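Local structure of hypothetical protein Atu2684 (Agrobacterium tumefaciens, 2AXO) at residues 77-82 and 197-202. The protein is of unknown function but has a probably thioredoxin-like fold and carries a disulfide in a CxxC motif. Sequence-based numbering, arbitrary orientation.
Sequences SYHVDY and MSYWHS
Ser77 and Ser202 meet in a single beta bridge, their CA atoms 4.7 Å apart, a case of an outermost strand being extended where another chain segment turns a corner. The turn falls at His201, whose positive phi swings the chain away from the strand running through Trp200. Ser77 N donates to His201 O at 2.9 Å in a nearly straight bond (162° at the hydrogen), approaching from above the carbonyl plane. A CA-H...O contact from Ser202 CA to Ser77 O, 3.3 Å, lies beside it, and the backbone pairing of Ser77 continues to Val203. Ser77 CB also packs against Trp200 O at 3.4 Å.

The side chains of His79 and Tyr199 form a T-shaped pair, centroids 4.7 Å apart and planes at 81°. The imidazole presents its NE2 edge to one face of the phenol ring, with NE2 lying off-centre, nearest Tyr199 CD1 (3.4 Å) and CG. His79 CG lies anti to its carbonyl carbon (chi1 -73°), beside the backbone N; CE1 of the same ring lies 3.1 Å from Ser202 OG, which approaches obliquely.

His201 carries its own ring away from this pair: ND1 bonds to Gly75 O and NE2 to Arg181, while Phe179 stacks on the imidazole. Helix 58-70 covers the junction, with Leu64 against Ser77, Asp61 against Tyr199 and Ile68 against His201. The buried contact thus joins strand 196-212, outermost in the four-stranded antiparallel sheet, to strand 74-79, which with parallel strand 45-50 and intervening helix 58-70 forms a beta-alpha-beta unit, consistent with a thioredoxin-like fold.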
loop_
_atom_site.group_PDB
_atom_site.type_symbol
_atom_site.label_atom_id
_atom_site.label_comp_id
_atom_site.label_asym_id
_atom_site.label_seq_id
_atom_site.Cartn_x
_atom_site.Cartn_y
_atom_site.Cartn_z
ATOM N N SER A 77 2.846 -15.206 8.407
ATOM C CA SER A 77 3.160 -13.805 8.621
ATOM C C SER A 77 3.673 -13.205 7.311
ATOM O O SER A 77 4.645 -13.695 6.735
ATOM C CB SER A 77 4.225 -13.657 9.704
ATOM O OG SER A 77 4.575 -12.298 9.861
ATOM N N TYR A 78 2.997 -12.162 6.836
ATOM C CA TYR A 78 3.394 -11.477 5.609
ATOM C C TYR A 78 3.909 -10.080 5.934
ATOM O O TYR A 78 3.122 -9.184 6.241
ATOM C CB TYR A 78 2.217 -11.316 4.643
ATOM C CG TYR A 78 1.633 -12.602 4.111
ATOM C CD1 TYR A 78 0.682 -13.310 4.843
ATOM C CD2 TYR A 78 2.011 -13.098 2.863
ATOM C CE1 TYR A 78 0.121 -14.482 4.344
ATOM C CE2 TYR A 78 1.457 -14.270 2.356
ATOM C CZ TYR A 78 0.514 -14.955 3.100
ATOM O OH TYR A 78 -0.036 -16.115 2.612
ATOM N N HIS A 79 5.219 -9.883 5.859
ATOM C CA HIS A 79 5.781 -8.568 6.137
ATOM C C HIS A 79 5.538 -7.640 4.955
ATOM O O HIS A 79 5.958 -7.929 3.834
ATOM C CB HIS A 79 7.281 -8.676 6.421
ATOM C CG HIS A 79 7.601 -9.270 7.757
ATOM N ND1 HIS A 79 7.336 -10.585 8.072
ATOM C CD2 HIS A 79 8.160 -8.724 8.864
ATOM C CE1 HIS A 79 7.720 -10.825 9.314
ATOM N NE2 HIS A 79 8.222 -9.712 9.817
ATOM N N VAL A 80 4.850 -6.529 5.212
ATOM C CA VAL A 80 4.542 -5.546 4.172
ATOM C C VAL A 80 5.701 -4.571 3.983
ATOM O O VAL A 80 6.515 -4.379 4.884
ATOM C CB VAL A 80 3.254 -4.763 4.516
ATOM C CG1 VAL A 80 2.073 -5.718 4.539
ATOM C CG2 VAL A 80 3.403 -4.064 5.864
ATOM N N ASP A 81 5.776 -3.948 2.811
ATOM C CA ASP A 81 6.876 -3.030 2.542
ATOM C C ASP A 81 6.589 -1.558 2.800
ATOM O O ASP A 81 7.500 -0.734 2.742
ATOM C CB ASP A 81 7.358 -3.204 1.094
ATOM C CG ASP A 81 6.333 -2.743 0.073
ATOM O OD1 ASP A 81 5.186 -2.429 0.461
ATOM O OD2 ASP A 81 6.673 -2.699 -1.127
ATOM N N TYR A 82 5.346 -1.213 3.113
ATOM C CA TYR A 82 5.045 0.192 3.318
ATOM C C TYR A 82 5.438 0.813 4.655
ATOM O O TYR A 82 4.944 1.877 5.025
ATOM C CB TYR A 82 3.570 0.468 2.998
ATOM C CG TYR A 82 2.545 -0.386 3.705
ATOM C CD1 TYR A 82 2.244 -0.182 5.048
ATOM C CD2 TYR A 82 1.795 -1.323 2.997
ATOM C CE1 TYR A 82 1.208 -0.878 5.668
ATOM C CE2 TYR A 82 0.762 -2.026 3.601
ATOM C CZ TYR A 82 0.468 -1.795 4.933
ATOM O OH TYR A 82 -0.590 -2.448 5.516
HETATM N N MSE A 197 14.946 -9.115 17.497
HETATM C CA MSE A 197 13.551 -9.536 17.556
HETATM C C MSE A 197 13.363 -10.777 16.695
HETATM O O MSE A 197 14.074 -10.976 15.708
HETATM C CB MSE A 197 12.621 -8.419 17.067
HETATM C CG MSE A 197 12.431 -7.289 18.068
HETATM SE SE MSE A 197 11.053 -6.016 17.568
HETATM C CE MSE A 197 9.500 -6.978 18.205
ATOM N N SER A 198 12.405 -11.611 17.075
ATOM C CA SER A 198 12.135 -12.840 16.343
ATOM C C SER A 198 10.756 -12.848 15.696
ATOM O O SER A 198 9.769 -12.449 16.309
ATOM C CB SER A 198 12.270 -14.039 17.282
ATOM O OG SER A 198 11.798 -15.222 16.664
ATOM N N TYR A 199 10.706 -13.302 14.448
ATOM C CA TYR A 199 9.461 -13.398 13.695
ATOM C C TYR A 199 9.290 -14.839 13.250
ATOM O O TYR A 199 10.270 -15.512 12.945
ATOM C CB TYR A 199 9.502 -12.470 12.480
ATOM C CG TYR A 199 9.426 -11.011 12.852
ATOM C CD1 TYR A 199 8.202 -10.411 13.146
ATOM C CD2 TYR A 199 10.581 -10.233 12.938
ATOM C CE1 TYR A 199 8.133 -9.072 13.516
ATOM C CE2 TYR A 199 10.520 -8.894 13.309
ATOM C CZ TYR A 199 9.298 -8.322 13.595
ATOM O OH TYR A 199 9.234 -6.998 13.951
ATOM N N TRP A 200 8.046 -15.307 13.212
ATOM C CA TRP A 200 7.763 -16.687 12.832
ATOM C C TRP A 200 6.884 -16.803 11.598
ATOM O O TRP A 200 5.991 -15.987 11.383
ATOM C CB TRP A 200 7.093 -17.426 13.996
ATOM C CG TRP A 200 7.997 -17.604 15.182
ATOM C CD1 TRP A 200 8.380 -16.647 16.078
ATOM C CD2 TRP A 200 8.686 -18.801 15.551
ATOM N NE1 TRP A 200 9.270 -17.177 16.982
ATOM C CE2 TRP A 200 9.474 -18.498 16.682
ATOM C CE3 TRP A 200 8.713 -20.104 15.037
ATOM C CZ2 TRP A 200 10.290 -19.448 17.303
ATOM C CZ3 TRP A 200 9.522 -21.050 15.654
ATOM C CH2 TRP A 200 10.299 -20.715 16.778
ATOM N N HIS A 201 7.155 -17.833 10.800
ATOM C CA HIS A 201 6.420 -18.119 9.575
ATOM C C HIS A 201 6.330 -16.931 8.613
ATOM O O HIS A 201 5.290 -16.682 8.008
ATOM C CB HIS A 201 5.025 -18.668 9.924
ATOM C CG HIS A 201 5.056 -20.043 10.525
ATOM N ND1 HIS A 201 3.961 -20.880 10.536
ATOM C CD2 HIS A 201 6.065 -20.735 11.109
ATOM C CE1 HIS A 201 4.296 -22.032 11.094
ATOM N NE2 HIS A 201 5.565 -21.970 11.449
ATOM N N SER A 202 7.447 -16.218 8.480
ATOM C CA SER A 202 7.558 -15.065 7.595
ATOM C C SER A 202 7.611 -15.535 6.141
ATOM O O SER A 202 8.588 -16.149 5.702
ATOM C CB SER A 202 8.820 -14.258 7.926
ATOM O OG SER A 202 8.752 -13.708 9.228
#